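Local structure of colicin-M immunity protein (Escherichia coli, 2XGL) at residues F20-Y25 and I46-I51; Q16-V21 and L64-K69. The protein protects cells that carry the colicin M plasmid against colicin M, and the chain described is its periplasmic domain. All blocks are in the same frame, centred on the assembly; numbering follows the deposited sequence.

Contact 1. Residues F20-Y25 and I46-I51; sequences FVKNDY and ITWEKI. With CD (cadmium ion), chain F.
Lys22 meets the benzo edge of Trp48, and this apolar contact carries much of the packing between helix residues 20-25 and residues 46-51. Lys22 CB lies 3.7 Å from both Trp48 CZ2 and Trp48 CH2, near the indole plane, so the aliphatic chain is at the edge of the ring and not over its face. With CG anti to the backbone N (chi1 174°) and the chain extended from there, Lys22 crosses the indole at about a right angle and brings its CD to 4.0 Å from Trp48 CZ2. On the inner side, Val21 CG1 approaches the same edge at Trp48 CZ3, 4.4 Å away.

A second apolar pair joins Ile46 and Tyr25, whose side chains run past each other in opposite directions. Ile46 CD1 comes obliquely to the phenol ring, 3.9 Å from Tyr25 CD2. Ile46 also supports the tryptophan from within the strand: its CG2 stands 4.0 Å above the indole plane, offset toward the rim. No hydrogen bond links the two segments.

Metal coordination is separate from this packing. Beyond the strand, Glu49 OE2 binds a cadmium ion at 2.5 Å, and Met78 belongs to the same site.

Helix 14-29 lies across one face of the antiparallel sheet, and strand 45-48 is an outermost strand; the axes of helix residues 20-25 and strand residues 46-48 run roughly antiparallel, 153° between their directions and 11.1 Å apart at closest. Tyr25 also meets Phe68 and Tyr79 edge-to-face, while Trp48 reaches Val66 on the adjacent strand 64-71.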
loop_
_atom_site.group_PDB
_atom_site.type_symbol
_atom_site.label_atom_id
_atom_site.label_comp_id
_atom_site.label_asym_id
_atom_site.label_seq_id
_atom_site.Cartn_x
_atom_site.Cartn_y
_atom_site.Cartn_z
ATOM N N PHE A 20 3.323 6.485 0.650
ATOM C CA PHE A 20 2.261 6.444 1.652
ATOM C C PHE A 20 1.987 5.004 2.102
ATOM O O PHE A 20 1.933 4.720 3.294
ATOM C CB PHE A 20 1.002 7.065 1.065
ATOM C CG PHE A 20 -0.055 7.372 2.073
ATOM C CD1 PHE A 20 -0.176 8.644 2.601
ATOM C CD2 PHE A 20 -0.941 6.394 2.478
ATOM C CE1 PHE A 20 -1.146 8.930 3.530
ATOM C CE2 PHE A 20 -1.923 6.669 3.402
ATOM C CZ PHE A 20 -2.024 7.940 3.936
ATOM N N VAL A 21 1.820 4.100 1.145
ATOM C CA VAL A 21 1.549 2.708 1.456
ATOM C C VAL A 21 2.706 2.076 2.237
ATOM O O VAL A 21 2.490 1.334 3.200
ATOM C CB VAL A 21 1.247 1.909 0.180
ATOM C CG1 VAL A 21 1.250 0.403 0.453
ATOM C CG2 VAL A 21 -0.098 2.346 -0.399
ATOM N N LYS A 22 3.932 2.389 1.827
ATOM C CA LYS A 22 5.129 1.918 2.523
ATOM C C LYS A 22 5.169 2.412 3.957
ATOM O O LYS A 22 5.280 1.623 4.880
ATOM C CB LYS A 22 6.388 2.376 1.798
ATOM C CG LYS A 22 7.673 2.056 2.533
ATOM C CD LYS A 22 8.838 1.953 1.571
ATOM C CE LYS A 22 10.148 1.754 2.296
ATOM N NZ LYS A 22 11.212 1.330 1.348
ATOM N N ASN A 23 5.070 3.718 4.140
ATOM C CA ASN A 23 5.079 4.292 5.485
ATOM C C ASN A 23 3.971 3.690 6.333
ATOM O O ASN A 23 4.198 3.346 7.486
ATOM C CB ASN A 23 4.965 5.825 5.449
ATOM C CG ASN A 23 4.746 6.429 6.836
ATOM O OD1 ASN A 23 3.613 6.476 7.349
ATOM N ND2 ASN A 23 5.836 6.890 7.455
ATOM N N ASP A 24 2.787 3.529 5.746
ATOM C CA ASP A 24 1.632 3.007 6.468
ATOM C C ASP A 24 1.803 1.539 6.845
ATOM O O ASP A 24 1.597 1.164 7.999
ATOM C CB ASP A 24 0.384 3.160 5.625
ATOM C CG ASP A 24 -0.842 2.663 6.330
ATOM O OD1 ASP A 24 -1.449 3.452 7.076
ATOM O OD2 ASP A 24 -1.193 1.481 6.149
ATOM N N TYR A 25 2.180 0.711 5.869
ATOM C CA TYR A 25 2.381 -0.716 6.105
ATOM C C TYR A 25 3.460 -0.994 7.158
ATOM O O TYR A 25 3.266 -1.828 8.033
ATOM C CB TYR A 25 2.729 -1.425 4.792
ATOM C CG TYR A 25 3.239 -2.834 4.955
ATOM C CD1 TYR A 25 2.371 -3.884 5.183
ATOM C CD2 TYR A 25 4.592 -3.115 4.848
ATOM C CE1 TYR A 25 2.839 -5.179 5.309
ATOM C CE2 TYR A 25 5.067 -4.397 4.981
ATOM C CZ TYR A 25 4.192 -5.421 5.216
ATOM O OH TYR A 25 4.698 -6.696 5.357
ATOM N N ILE A 46 10.912 -4.383 0.776
ATOM C CA ILE A 46 9.728 -4.200 -0.055
ATOM C C ILE A 46 10.103 -4.007 -1.517
ATOM O O ILE A 46 11.007 -3.245 -1.820
ATOM C CB ILE A 46 8.900 -3.019 0.460
ATOM C CG1 ILE A 46 8.432 -3.329 1.884
ATOM C CG2 ILE A 46 7.724 -2.749 -0.444
ATOM C CD1 ILE A 46 7.585 -2.289 2.479
ATOM N N THR A 47 9.445 -4.742 -2.414
ATOM C CA THR A 47 9.625 -4.530 -3.845
ATOM C C THR A 47 8.267 -4.316 -4.501
ATOM O O THR A 47 7.348 -5.083 -4.285
ATOM C CB THR A 47 10.443 -5.670 -4.533
ATOM O OG1 THR A 47 9.605 -6.793 -4.833
ATOM C CG2 THR A 47 11.608 -6.123 -3.650
ATOM N N TRP A 48 8.162 -3.250 -5.291
ATOM C CA TRP A 48 6.900 -2.792 -5.858
ATOM C C TRP A 48 6.584 -3.454 -7.185
ATOM O O TRP A 48 7.483 -3.895 -7.900
ATOM C CB TRP A 48 6.956 -1.280 -6.088
ATOM C CG TRP A 48 7.320 -0.498 -4.874
ATOM C CD1 TRP A 48 8.509 0.107 -4.620
ATOM C CD2 TRP A 48 6.489 -0.244 -3.740
ATOM N NE1 TRP A 48 8.469 0.739 -3.401
ATOM C CE2 TRP A 48 7.242 0.538 -2.840
ATOM C CE3 TRP A 48 5.179 -0.593 -3.401
ATOM C CZ2 TRP A 48 6.736 0.965 -1.625
ATOM C CZ3 TRP A 48 4.670 -0.157 -2.194
ATOM C CH2 TRP A 48 5.445 0.614 -1.319
ATOM N N GLU A 49 5.292 -3.502 -7.504
ATOM C CA GLU A 49 4.795 -3.959 -8.799
ATOM C C GLU A 49 4.172 -2.764 -9.509
ATOM O O GLU A 49 4.061 -1.678 -8.944
ATOM C CB GLU A 49 3.730 -5.034 -8.607
ATOM C CG GLU A 49 4.163 -6.255 -7.792
ATOM C CD GLU A 49 4.628 -7.409 -8.640
ATOM O OE1 GLU A 49 4.605 -7.293 -9.886
ATOM O OE2 GLU A 49 5.015 -8.443 -8.050
ATOM N N LYS A 50 3.757 -2.974 -10.751
ATOM C CA LYS A 50 3.124 -1.928 -11.538
ATOM C C LYS A 50 1.764 -1.588 -10.937
ATOM O O LYS A 50 0.950 -2.482 -10.706
ATOM C CB LYS A 50 2.962 -2.383 -12.993
ATOM C CG LYS A 50 2.364 -1.326 -13.919
ATOM C CD LYS A 50 2.408 -1.732 -15.392
ATOM C CE LYS A 50 1.754 -0.658 -16.270
ATOM N NZ LYS A 50 1.773 -0.983 -17.723
ATOM N N ILE A 51 1.540 -0.300 -10.665
ATOM C CA ILE A 51 0.229 0.208 -10.264
ATOM C C ILE A 51 -0.619 0.405 -11.514
ATOM O O ILE A 51 -0.280 1.228 -12.351
ATOM C CB ILE A 51 0.340 1.569 -9.556
ATOM C CG1 ILE A 51 1.246 1.486 -8.330
ATOM C CG2 ILE A 51 -1.033 2.073 -9.139
ATOM C CD1 ILE A 51 1.417 2.819 -7.649
HETATM CD CD CD F . 3.354 -10.215 -7.671
#

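Contact 2. Residues Q16-V21 and L64-K69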
loop_
_atom_site.group_PDB
_atom_site.type_symbol
_atom_site.label_atom_id
_atom_site.label_comp_id
_atom_site.label_asym_id
_atom_site.label_seq_id
_atom_site.Cartn_x
_atom_site.Cartn_y
_atom_site.Cartn_z
ATOM N N GLN A 16 4.231 8.935 -4.953
ATOM C CA GLN A 16 3.527 9.381 -3.739
ATOM C C GLN A 16 2.673 8.278 -3.136
ATOM O O GLN A 16 2.551 8.179 -1.914
ATOM C CB GLN A 16 2.622 10.584 -4.016
ATOM C CG GLN A 16 3.324 11.804 -4.523
ATOM C CD GLN A 16 2.329 12.892 -4.897
ATOM O OE1 GLN A 16 1.901 13.022 -6.074
ATOM N NE2 GLN A 16 1.926 13.664 -3.889
ATOM N N ALA A 17 2.071 7.470 -4.005
ATOM C CA ALA A 17 1.234 6.351 -3.603
ATOM C C ALA A 17 2.055 5.311 -2.852
ATOM O O ALA A 17 1.652 4.811 -1.798
ATOM C CB ALA A 17 0.608 5.735 -4.819
ATOM N N ARG A 18 3.220 5.001 -3.405
ATOM C CA ARG A 18 4.148 4.068 -2.780
ATOM C C ARG A 18 4.777 4.575 -1.487
ATOM O O ARG A 18 5.035 3.791 -0.572
ATOM C CB ARG A 18 5.232 3.673 -3.778
ATOM C CG ARG A 18 4.697 2.760 -4.866
ATOM C CD ARG A 18 5.678 2.588 -5.962
ATOM N NE ARG A 18 5.154 1.672 -6.962
ATOM C CZ ARG A 18 5.563 1.599 -8.225
ATOM N NH1 ARG A 18 6.516 2.401 -8.677
ATOM N NH2 ARG A 18 5.008 0.710 -9.041
ATOM N N THR A 19 5.033 5.872 -1.403
ATOM C CA THR A 19 5.605 6.445 -0.191
ATOM C C THR A 19 4.609 6.329 0.963
ATOM O O THR A 19 4.998 6.081 2.104
ATOM C CB THR A 19 6.022 7.934 -0.382
ATOM O OG1 THR A 19 6.997 8.052 -1.428
ATOM C CG2 THR A 19 6.617 8.489 0.879
ATOM N N PHE A 20 3.323 6.485 0.650
ATOM C CA PHE A 20 2.261 6.444 1.652
ATOM C C PHE A 20 1.987 5.004 2.102
ATOM O O PHE A 20 1.933 4.720 3.294
ATOM C CB PHE A 20 1.002 7.065 1.065
ATOM C CG PHE A 20 -0.055 7.372 2.073
ATOM C CD1 PHE A 20 -0.176 8.644 2.601
ATOM C CD2 PHE A 20 -0.941 6.394 2.478
ATOM C CE1 PHE A 20 -1.146 8.930 3.530
ATOM C CE2 PHE A 20 -1.923 6.669 3.402
ATOM C CZ PHE A 20 -2.024 7.940 3.936
ATOM N N VAL A 21 1.820 4.100 1.145
ATOM C CA VAL A 21 1.549 2.708 1.456
ATOM C C VAL A 21 2.706 2.076 2.237
ATOM O O VAL A 21 2.490 1.334 3.200
ATOM C CB VAL A 21 1.247 1.909 0.180
ATOM C CG1 VAL A 21 1.250 0.403 0.453
ATOM C CG2 VAL A 21 -0.098 2.346 -0.399
ATOM N N LEU A 64 -6.525 3.660 -5.229
ATOM C CA LEU A 64 -5.389 3.156 -6.008
ATOM C C LEU A 64 -4.889 1.828 -5.435
ATOM O O LEU A 64 -4.627 1.725 -4.251
ATOM C CB LEU A 64 -4.205 4.106 -5.958
ATOM C CG LEU A 64 -4.136 5.321 -6.852
ATOM C CD1 LEU A 64 -2.894 6.098 -6.470
ATOM C CD2 LEU A 64 -4.098 4.925 -8.314
ATOM N N LEU A 65 -4.718 0.831 -6.288
ATOM C CA LEU A 65 -4.239 -0.464 -5.865
ATOM C C LEU A 65 -2.723 -0.429 -5.983
ATOM O O LEU A 65 -2.173 -0.150 -7.050
ATOM C CB LEU A 65 -4.854 -1.570 -6.727
ATOM C CG LEU A 65 -4.567 -3.015 -6.322
ATOM C CD1 LEU A 65 -5.205 -3.312 -4.969
ATOM C CD2 LEU A 65 -5.061 -4.026 -7.374
ATOM N N VAL A 66 -2.049 -0.664 -4.863
ATOM C CA VAL A 66 -0.597 -0.599 -4.796
ATOM C C VAL A 66 -0.073 -1.944 -4.344
ATOM O O VAL A 66 -0.057 -2.203 -3.150
ATOM C CB VAL A 66 -0.153 0.493 -3.817
ATOM C CG1 VAL A 66 1.370 0.517 -3.688
ATOM C CG2 VAL A 66 -0.700 1.863 -4.284
ATOM N N PRO A 67 0.333 -2.811 -5.297
ATOM C CA PRO A 67 0.865 -4.142 -5.012
ATOM C C PRO A 67 2.362 -4.175 -4.660
ATOM O O PRO A 67 3.170 -3.455 -5.252
ATOM C CB PRO A 67 0.643 -4.905 -6.327
ATOM C CG PRO A 67 0.154 -3.928 -7.313
ATOM C CD PRO A 67 0.280 -2.570 -6.748
ATOM N N PHE A 68 2.722 -5.043 -3.718
ATOM C CA PHE A 68 4.120 -5.206 -3.319
ATOM C C PHE A 68 4.386 -6.539 -2.644
ATOM O O PHE A 68 3.490 -7.141 -2.052
ATOM C CB PHE A 68 4.548 -4.074 -2.385
ATOM C CG PHE A 68 3.764 -3.993 -1.113
ATOM C CD1 PHE A 68 4.250 -4.555 0.050
ATOM C CD2 PHE A 68 2.549 -3.329 -1.069
ATOM C CE1 PHE A 68 3.543 -4.473 1.244
ATOM C CE2 PHE A 68 1.829 -3.242 0.129
ATOM C CZ PHE A 68 2.338 -3.819 1.286
ATOM N N LYS A 69 5.625 -7.005 -2.753
ATOM C CA LYS A 69 6.084 -8.135 -1.966
ATOM C C LYS A 69 6.808 -7.589 -0.754
ATOM O O LYS A 69 7.498 -6.582 -0.844
ATOM C CB LYS A 69 7.060 -8.999 -2.749
ATOM C CG LYS A 69 6.549 -9.570 -4.058
ATOM C CD LYS A 69 7.718 -10.236 -4.808
ATOM C CE LYS A 69 7.500 -10.262 -6.310
ATOM N NZ LYS A 69 8.768 -10.540 -7.034
#
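Val21 and Val66 reach toward each other tip to tip where helix 14-29 packs on a four-stranded antiparallel sheet, a helix-on-sheet arrangement within the YebF-like domain. The axes of helix residues 16-21 and strand residues 64-69 approach to 9.4 Å with 65° between their directions, so the helix crosses this inner strand instead of following it. The contact is buried, apolar and without hydrogen bonds between the segments.

Followed outward, Val21 begins with CB, 4.1 Å from Val66 CG1. Its two methyls then diverge. CG2, anti to the carbonyl carbon, lies alongside the opposing valine, 3.9 Å from Val66 CB and 4.0 Å from each Val66 methyl. CG1, anti to the backbone N (chi1 168°), passes Val66 CG1 and ends beside the ring of Phe68. Val21 is thus in contact with two residues of the strand that both point toward the helix.

One helical turn earlier, Ala17 CB touches two strand side chains, 3.9 Å from Leu64 CD1 and 4.1 Å from Val66 CG2. Val66 therefore meets both Ala17 and Val21, its CG2 touching each of them. The aliphatic start of Arg18 flanks this group, with its CG 4.2 Å from Val66 CG1.

Strand 76-84 pairs with strand 64-71, and Phe68 packs against Tyr79 with nearly parallel ring planes. From the helix, the closest approach to Phe68 is oblique to its ring: Val21 CG1 lies 3.7 Å from Phe68 CE2.

In the fold
The centres of contacts 1 and 2 lie about 4 Å apart, and both start from helix 14-29; their helix segments overlap at Phe20 and Val21, and Val21 takes part in both contacts. Along the chain the helix comes first, then strand 45-48, then strand 64-71; these strands are neighbours in the antiparallel sheet. A probable hydrogen bond joins the strands at Thr47 O and Lys69 N (3.0 Å), and another continues just past the end of strand 45-48, Glu49 N to Pro67 O (3.1 Å). The short separation and the shared Val21 are consistent with one helix-sheet interface, buried at contact 2 on an inner strand and partly exposed toward Lys22 at contact 1.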